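Local coordinates for protein Alpha/beta hydrolase (Xanthomonas campestris pv. campestris, PDB 2QJW) that is of unknown specific function but probably acts as a serine-type hydrolase of the alpha/beta superfamily, at residues Arg4-Leu9 and Arg68-Lys73; Glu27-Glu30 and Thr35-Arg38; Ile87-Ser92 and Arg98-Met103. All coordinates share one frame; numbering follows the deposited sequence.

Interaction 1 (Arg4-Leu9 and Arg68-Lys73); sequences RGHCIL and RAATEK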
# COMPACT_ATOMS: atom_id res chain seq x y z
N ARG A 4 -19.29 -12.75 -11.49
CA ARG A 4 -18.99 -11.57 -10.69
C ARG A 4 -18.38 -10.44 -11.55
O ARG A 4 -18.46 -9.27 -11.19
CB ARG A 4 -18.04 -11.91 -9.58
CG ARG A 4 -16.67 -12.40 -9.95
CD ARG A 4 -15.97 -13.05 -8.80
NE ARG A 4 -16.43 -14.46 -8.69
CZ ARG A 4 -16.23 -15.24 -7.65
NH1 ARG A 4 -15.60 -14.80 -6.59
NH2 ARG A 4 -16.64 -16.54 -7.71
N GLY A 5 -17.70 -10.81 -12.62
CA GLY A 5 -17.23 -9.78 -13.56
C GLY A 5 -16.00 -10.15 -14.30
O GLY A 5 -15.50 -11.25 -14.15
N HIS A 6 -15.53 -9.17 -15.08
CA HIS A 6 -14.44 -9.33 -16.03
C HIS A 6 -13.35 -8.28 -15.83
O HIS A 6 -13.66 -7.11 -15.65
CB HIS A 6 -15.02 -9.10 -17.40
CG HIS A 6 -14.10 -9.42 -18.54
ND1 HIS A 6 -13.63 -10.69 -18.78
CD2 HIS A 6 -13.59 -8.62 -19.52
CE1 HIS A 6 -12.90 -10.66 -19.88
NE2 HIS A 6 -12.87 -9.42 -20.34
N CYS A 7 -12.10 -8.74 -15.89
CA CYS A 7 -10.93 -7.84 -15.79
C CYS A 7 -10.24 -7.69 -17.14
O CYS A 7 -10.02 -8.68 -17.83
CB CYS A 7 -9.92 -8.39 -14.82
SG CYS A 7 -10.47 -8.49 -13.14
N ILE A 8 -10.01 -6.45 -17.55
CA ILE A 8 -9.24 -6.17 -18.78
C ILE A 8 -7.92 -5.62 -18.33
O ILE A 8 -7.89 -4.63 -17.63
CB ILE A 8 -9.95 -5.23 -19.73
CG1 ILE A 8 -11.35 -5.75 -20.10
CG2 ILE A 8 -9.03 -5.03 -20.98
CD1 ILE A 8 -12.27 -4.84 -20.78
N LEU A 9 -6.82 -6.31 -18.65
CA LEU A 9 -5.46 -6.03 -18.14
C LEU A 9 -4.61 -5.52 -19.29
O LEU A 9 -4.37 -6.28 -20.24
CB LEU A 9 -4.87 -7.32 -17.59
CG LEU A 9 -5.85 -8.08 -16.68
CD1 LEU A 9 -5.29 -9.43 -16.41
CD2 LEU A 9 -6.17 -7.27 -15.40
N ARG A 68 -16.32 -1.63 -23.48
CA ARG A 68 -17.74 -1.44 -23.76
C ARG A 68 -18.41 -2.78 -23.96
O ARG A 68 -19.45 -3.05 -23.33
CB ARG A 68 -17.85 -0.50 -24.99
CG ARG A 68 -19.19 -0.22 -25.58
CD ARG A 68 -20.08 0.50 -24.68
NE ARG A 68 -19.64 1.86 -24.31
CZ ARG A 68 -20.30 2.61 -23.43
NH1 ARG A 68 -21.40 2.12 -22.82
NH2 ARG A 68 -19.85 3.81 -23.11
N ALA A 69 -17.81 -3.64 -24.79
CA ALA A 69 -18.36 -4.96 -25.02
C ALA A 69 -18.53 -5.74 -23.72
O ALA A 69 -19.53 -6.44 -23.48
CB ALA A 69 -17.44 -5.76 -26.01
N ALA A 70 -17.52 -5.65 -22.87
CA ALA A 70 -17.55 -6.33 -21.63
C ALA A 70 -18.64 -5.81 -20.69
O ALA A 70 -19.27 -6.58 -19.97
CB ALA A 70 -16.13 -6.27 -20.91
N THR A 71 -18.86 -4.51 -20.69
CA THR A 71 -19.88 -3.92 -19.79
C THR A 71 -21.26 -4.32 -20.26
O THR A 71 -22.18 -4.21 -19.47
CB THR A 71 -19.81 -2.40 -19.65
OG1 THR A 71 -20.06 -1.80 -20.92
CG2 THR A 71 -18.43 -1.99 -19.01
N GLU A 72 -21.41 -4.81 -21.49
CA GLU A 72 -22.74 -5.30 -21.96
C GLU A 72 -23.01 -6.71 -21.49
O GLU A 72 -24.08 -7.29 -21.78
CB GLU A 72 -22.85 -5.14 -23.50
CG GLU A 72 -22.80 -3.68 -23.88
CD GLU A 72 -22.60 -3.36 -25.32
OE1 GLU A 72 -22.68 -4.28 -26.14
OE2 GLU A 72 -22.40 -2.13 -25.60
N LYS A 73 -22.10 -7.31 -20.74
CA LYS A 73 -22.21 -8.62 -20.16
C LYS A 73 -22.17 -8.60 -18.62
O LYS A 73 -22.68 -9.51 -17.98
CB LYS A 73 -21.08 -9.54 -20.67
CG LYS A 73 -21.12 -9.82 -22.18
CD LYS A 73 -20.14 -10.92 -22.60
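The imidazole of His6 is gripped at both nitrogens, ND1 by the hydroxyl of Thr35 and NE2 by OE2 of Glu37, and the ring held in this way offers its carbon CD2 to the end of the helix at Ala70. CD2 of His6 lies 3.7 Å from CB of Ala70. The two anchors fix the rotation of the ring; CB of His6 leaves the strand toward the helix, and chi1 of -171°, which places CG anti to the backbone N, sets the ring so that its CD2 meets Ala70. Two residues further along, Ile8 supplies the second apolar partner. Its CG1 branch is extended, with chi2 at 167°, and brings CD1 to 4.1 Å from the same CB of Ala70. One methyl group is thus met from two points on one face of the strand, while Cys7 between them points to the other. The interface is small, burying 94 Å² in all, and what crosses it is van der Waals contact.

Ala70 belongs to the last turn of the helix. There OG1 of Thr71 bonds back to the carbonyl O of Arg68 at 2.8 Å, and N of Lys73 reaches O of Ala70 at 3.0 Å, an i to i-3 link that tightens the chain as it leaves the helix.

In the parallel sheet of this alpha/beta hydrolase, the contact joins strand 6-10 to the C-terminal end of helix 56-71, just before the chain enters the neighbouring strand 76-81. Ile8 also packs on Leu63, Ile66 and Ala67 of that helix, whereas Cys7 turns to Ala29 of helix 20-31 on the other face.

Interaction 2 (Glu27-Glu30 and Thr35-Arg38); sequences EVAE and THER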
# COMPACT_ATOMS: atom_id res chain seq x y z
N GLU A 27 -3.46 -14.14 -13.48
CA GLU A 27 -3.49 -15.25 -12.54
C GLU A 27 -4.29 -14.84 -11.31
O GLU A 27 -5.04 -15.65 -10.78
CB GLU A 27 -2.06 -15.68 -12.20
CG GLU A 27 -1.99 -16.78 -11.14
N VAL A 28 -4.19 -13.60 -10.85
CA VAL A 28 -4.99 -13.16 -9.70
C VAL A 28 -6.43 -13.18 -10.06
O VAL A 28 -7.26 -13.72 -9.30
CB VAL A 28 -4.57 -11.75 -9.25
CG1 VAL A 28 -5.51 -11.18 -8.25
CG2 VAL A 28 -3.19 -11.80 -8.62
N ALA A 29 -6.80 -12.61 -11.20
CA ALA A 29 -8.19 -12.61 -11.65
C ALA A 29 -8.68 -14.07 -11.68
O ALA A 29 -9.75 -14.36 -11.14
CB ALA A 29 -8.35 -11.95 -12.98
N GLU A 30 -7.90 -14.96 -12.30
CA GLU A 30 -8.29 -16.39 -12.35
C GLU A 30 -8.57 -16.98 -11.01
O GLU A 30 -9.62 -17.60 -10.80
CB GLU A 30 -7.17 -17.15 -13.05
CG GLU A 30 -7.46 -18.64 -13.31
CD GLU A 30 -8.56 -18.88 -14.33
OE1 GLU A 30 -8.85 -18.08 -15.24
OE2 GLU A 30 -9.18 -19.96 -14.25
N THR A 35 -13.39 -13.37 -14.78
CA THR A 35 -12.88 -13.68 -16.09
C THR A 35 -11.86 -12.55 -16.44
O THR A 35 -11.81 -11.51 -15.79
CB THR A 35 -13.94 -13.79 -17.15
OG1 THR A 35 -14.67 -12.57 -17.23
CG2 THR A 35 -14.92 -14.95 -16.78
N HIS A 36 -11.07 -12.76 -17.46
CA HIS A 36 -9.98 -11.81 -17.77
C HIS A 36 -9.50 -11.93 -19.19
O HIS A 36 -9.65 -12.98 -19.82
CB HIS A 36 -8.83 -12.01 -16.81
CG HIS A 36 -8.39 -13.42 -16.71
ND1 HIS A 36 -7.40 -13.93 -17.51
CD2 HIS A 36 -8.84 -14.43 -15.94
CE1 HIS A 36 -7.25 -15.21 -17.23
NE2 HIS A 36 -8.11 -15.55 -16.28
N GLU A 37 -8.94 -10.83 -19.68
CA GLU A 37 -8.30 -10.80 -20.98
C GLU A 37 -7.18 -9.77 -20.96
O GLU A 37 -7.23 -8.81 -20.23
CB GLU A 37 -9.27 -10.48 -22.12
CG GLU A 37 -9.78 -9.09 -22.18
CD GLU A 37 -10.86 -8.87 -23.22
OE1 GLU A 37 -10.51 -8.85 -24.43
OE2 GLU A 37 -12.04 -8.64 -22.85
N ARG A 38 -6.17 -10.02 -21.81
CA ARG A 38 -4.99 -9.19 -21.96
C ARG A 38 -4.88 -8.79 -23.43
O ARG A 38 -4.34 -9.58 -24.24
CB ARG A 38 -3.77 -9.97 -21.52
CG ARG A 38 -3.68 -10.10 -20.01
CD ARG A 38 -2.63 -11.16 -19.65
NE ARG A 38 -3.16 -12.47 -19.89
CZ ARG A 38 -2.43 -13.57 -19.93
NH1 ARG A 38 -1.11 -13.54 -19.78
NH2 ARG A 38 -3.04 -14.73 -20.15
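Helix 20-31 and strand 35-37 are consecutive elements, and over the short lengths that meet, one chain runs forward as the other runs back: Ala29 faces His36 with their CA atoms 6.4 Å apart, and Glu30 faces Thr35 with CA atoms 6.5 Å apart. This is the closing half of a beta-alpha-beta unit whose first strand is 6-10.

His36 carries most of the contact from the strand side. Its chi1 of 51° puts CG between the backbone N and the carbonyl carbon, and the ring is carried across to the helix. CB of Ala29 packs 3.9 Å from CB of His36, with CD2 of the ring about equally close. Glu30 starts with CG anti to its own N and then bends at chi2, bringing the carboxylate to the ring edge. NE2 of His36 donates to OE1 of Glu30 at 2.8 Å and 165°. The acceptor lies in the imidazole plane, yet the carboxylate plane stands 86° from it, and OE1 accepts the N-H through its anti lone pair.

The bond requires a proton on NE2, which a neutral ring can supply; the nearby carboxylate charge would probably help to stabilise the doubly protonated form, an effect that solvent around the exposed Glu30 should weaken.

Interaction 3 (Ile87-Ser92 and Arg98-Met103); sequences IAAQVS and RALFLM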
# COMPACT_ATOMS: atom_id res chain seq x y z
N ILE A 87 -4.14 4.30 -20.33
CA ILE A 87 -5.36 4.12 -21.14
C ILE A 87 -6.54 3.52 -20.34
O ILE A 87 -7.70 3.82 -20.59
CB ILE A 87 -5.11 3.33 -22.44
CG1 ILE A 87 -4.60 1.91 -22.19
CG2 ILE A 87 -4.15 4.13 -23.34
CD1 ILE A 87 -4.64 1.04 -23.45
N ALA A 88 -6.23 2.70 -19.33
CA ALA A 88 -7.28 2.15 -18.47
C ALA A 88 -7.98 3.27 -17.78
O ALA A 88 -9.20 3.36 -17.71
CB ALA A 88 -6.67 1.12 -17.47
N ALA A 89 -7.21 4.20 -17.22
CA ALA A 89 -7.79 5.34 -16.55
C ALA A 89 -8.64 6.21 -17.48
O ALA A 89 -9.75 6.52 -17.15
CB ALA A 89 -6.66 6.15 -15.85
N GLN A 90 -8.14 6.51 -18.64
CA GLN A 90 -8.88 7.36 -19.58
C GLN A 90 -10.19 6.65 -20.02
O GLN A 90 -11.24 7.30 -20.07
CB GLN A 90 -8.05 7.76 -20.81
CG GLN A 90 -6.81 8.55 -20.50
CD GLN A 90 -7.11 9.92 -19.91
OE1 GLN A 90 -8.22 10.44 -19.98
NE2 GLN A 90 -6.11 10.51 -19.32
N VAL A 91 -10.10 5.33 -20.25
CA VAL A 91 -11.27 4.58 -20.69
C VAL A 91 -12.32 4.51 -19.61
O VAL A 91 -13.51 4.50 -19.92
CB VAL A 91 -10.86 3.17 -21.24
CG1 VAL A 91 -12.09 2.22 -21.40
CG2 VAL A 91 -10.11 3.39 -22.56
N SER A 92 -11.94 4.54 -18.31
CA SER A 92 -12.94 4.51 -17.26
C SER A 92 -13.89 5.72 -17.30
O SER A 92 -14.97 5.64 -16.74
CB SER A 92 -12.31 4.45 -15.86
OG SER A 92 -11.65 5.65 -15.49
N ARG A 98 -16.15 -0.61 -12.81
CA ARG A 98 -16.35 -1.00 -11.45
C ARG A 98 -15.25 -0.49 -10.50
O ARG A 98 -15.49 -0.10 -9.38
CB ARG A 98 -16.47 -2.54 -11.32
CG ARG A 98 -16.75 -3.03 -9.94
CD ARG A 98 -18.05 -2.53 -9.36
NE ARG A 98 -18.23 -2.81 -7.96
CZ ARG A 98 -17.87 -2.07 -6.95
NH1 ARG A 98 -17.20 -0.94 -7.09
NH2 ARG A 98 -18.14 -2.48 -5.72
N ALA A 99 -14.03 -0.57 -11.01
CA ALA A 99 -12.81 -0.22 -10.23
C ALA A 99 -11.63 -0.20 -11.17
O ALA A 99 -11.70 -0.72 -12.28
CB ALA A 99 -12.54 -1.24 -9.12
N LEU A 100 -10.55 0.43 -10.69
CA LEU A 100 -9.37 0.68 -11.49
C LEU A 100 -8.10 0.34 -10.73
O LEU A 100 -7.89 0.86 -9.62
CB LEU A 100 -9.37 2.16 -11.84
CG LEU A 100 -8.37 2.73 -12.82
CD1 LEU A 100 -8.47 2.03 -14.25
CD2 LEU A 100 -8.56 4.26 -12.90
N PHE A 101 -7.22 -0.47 -11.33
CA PHE A 101 -5.96 -0.88 -10.73
C PHE A 101 -4.82 -0.39 -11.61
O PHE A 101 -4.71 -0.80 -12.78
CB PHE A 101 -5.84 -2.38 -10.51
CG PHE A 101 -4.59 -2.76 -9.81
CD1 PHE A 101 -4.46 -2.51 -8.48
CD2 PHE A 101 -3.56 -3.35 -10.48
CE1 PHE A 101 -3.29 -2.90 -7.81
CE2 PHE A 101 -2.39 -3.70 -9.83
CZ PHE A 101 -2.24 -3.46 -8.50
N LEU A 102 -4.00 0.49 -11.07
CA LEU A 102 -2.96 1.13 -11.89
C LEU A 102 -1.59 0.89 -11.34
O LEU A 102 -1.28 1.28 -10.24
CB LEU A 102 -3.20 2.62 -11.90
CG LEU A 102 -4.58 3.16 -12.24
CD1 LEU A 102 -4.70 4.71 -12.19
CD2 LEU A 102 -5.00 2.67 -13.63
N MSE A 103 -0.74 0.23 -12.12
CA MSE A 103 0.69 0.07 -11.80
C MSE A 103 1.46 1.18 -12.55
O MSE A 103 1.23 1.39 -13.74
CB MSE A 103 1.23 -1.28 -12.15
CG MSE A 103 0.49 -2.43 -11.44
SE MSE A 103 1.09 -4.17 -11.86
CE MSE A 103 0.35 -4.20 -13.59
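With CG anti to the backbone N (chi1 -172°) and chi2 at 58°, the Leu100 side chain splits its two methyls between consecutive alanines of the helix, CD1 to Ala88 and CD2 to Ala89. The setting is a beta-alpha-beta crossover of the alpha/beta hydrolase fold: strand 76-81, helix 83-92, strand 99-103. The short helix segment and the strand run nearly antiparallel, at 159°, with their axes 8.9 Å apart at closest approach.

Small residues allow that closeness. CB of Ala88 comes to 3.8 Å from CD1 of Leu100, which also rests against the Ala88 carbonyl. CD2 of Leu100 lies 4.0 Å from CB of Ala89. These distances belong to one of two deposited conformers of the leucine, so the exact fit is that of this conformer. Leu102, on the same face of the strand, makes the looser second row, its CD1 4.4 Å from CB of Ala89. On the sheet side, Ile122 of strand 122-127 packs against both leucines. The helix begins within a GxSxG sequence (Gly80, Ser82, Gly84) that probably forms a nucleophile elbow.

Near the end of the helix segment the OG hydroxyl of Ser92, which has N of Ala118 as a further partner, donates a hydrogen bond to O of Ala89 at 2.7 Å, in the carbonyl plane and on a lone pair.

Followed from the N terminus, the chain lays down strand 6-10 and, after strand 35-37 has paired beside it, meets it again at the end of helix 56-71, so interaction 1 closes a long loop of 58 residues. Interaction 2 nests inside that loop as a short local closure, where the chain reverses after helix 20-31 and strand 35-37, the outermost strand on that side within this chain, packs back against it. The two touch each other, because strands 6-10 and 35-37 are neighbours. Interaction 3 opens only after interaction 1 has closed, and stands in series with both. Its centre lies about 13 Å from that of interaction 1, and it ties helix 83-92 to strand 99-103 near the middle of the same sheet.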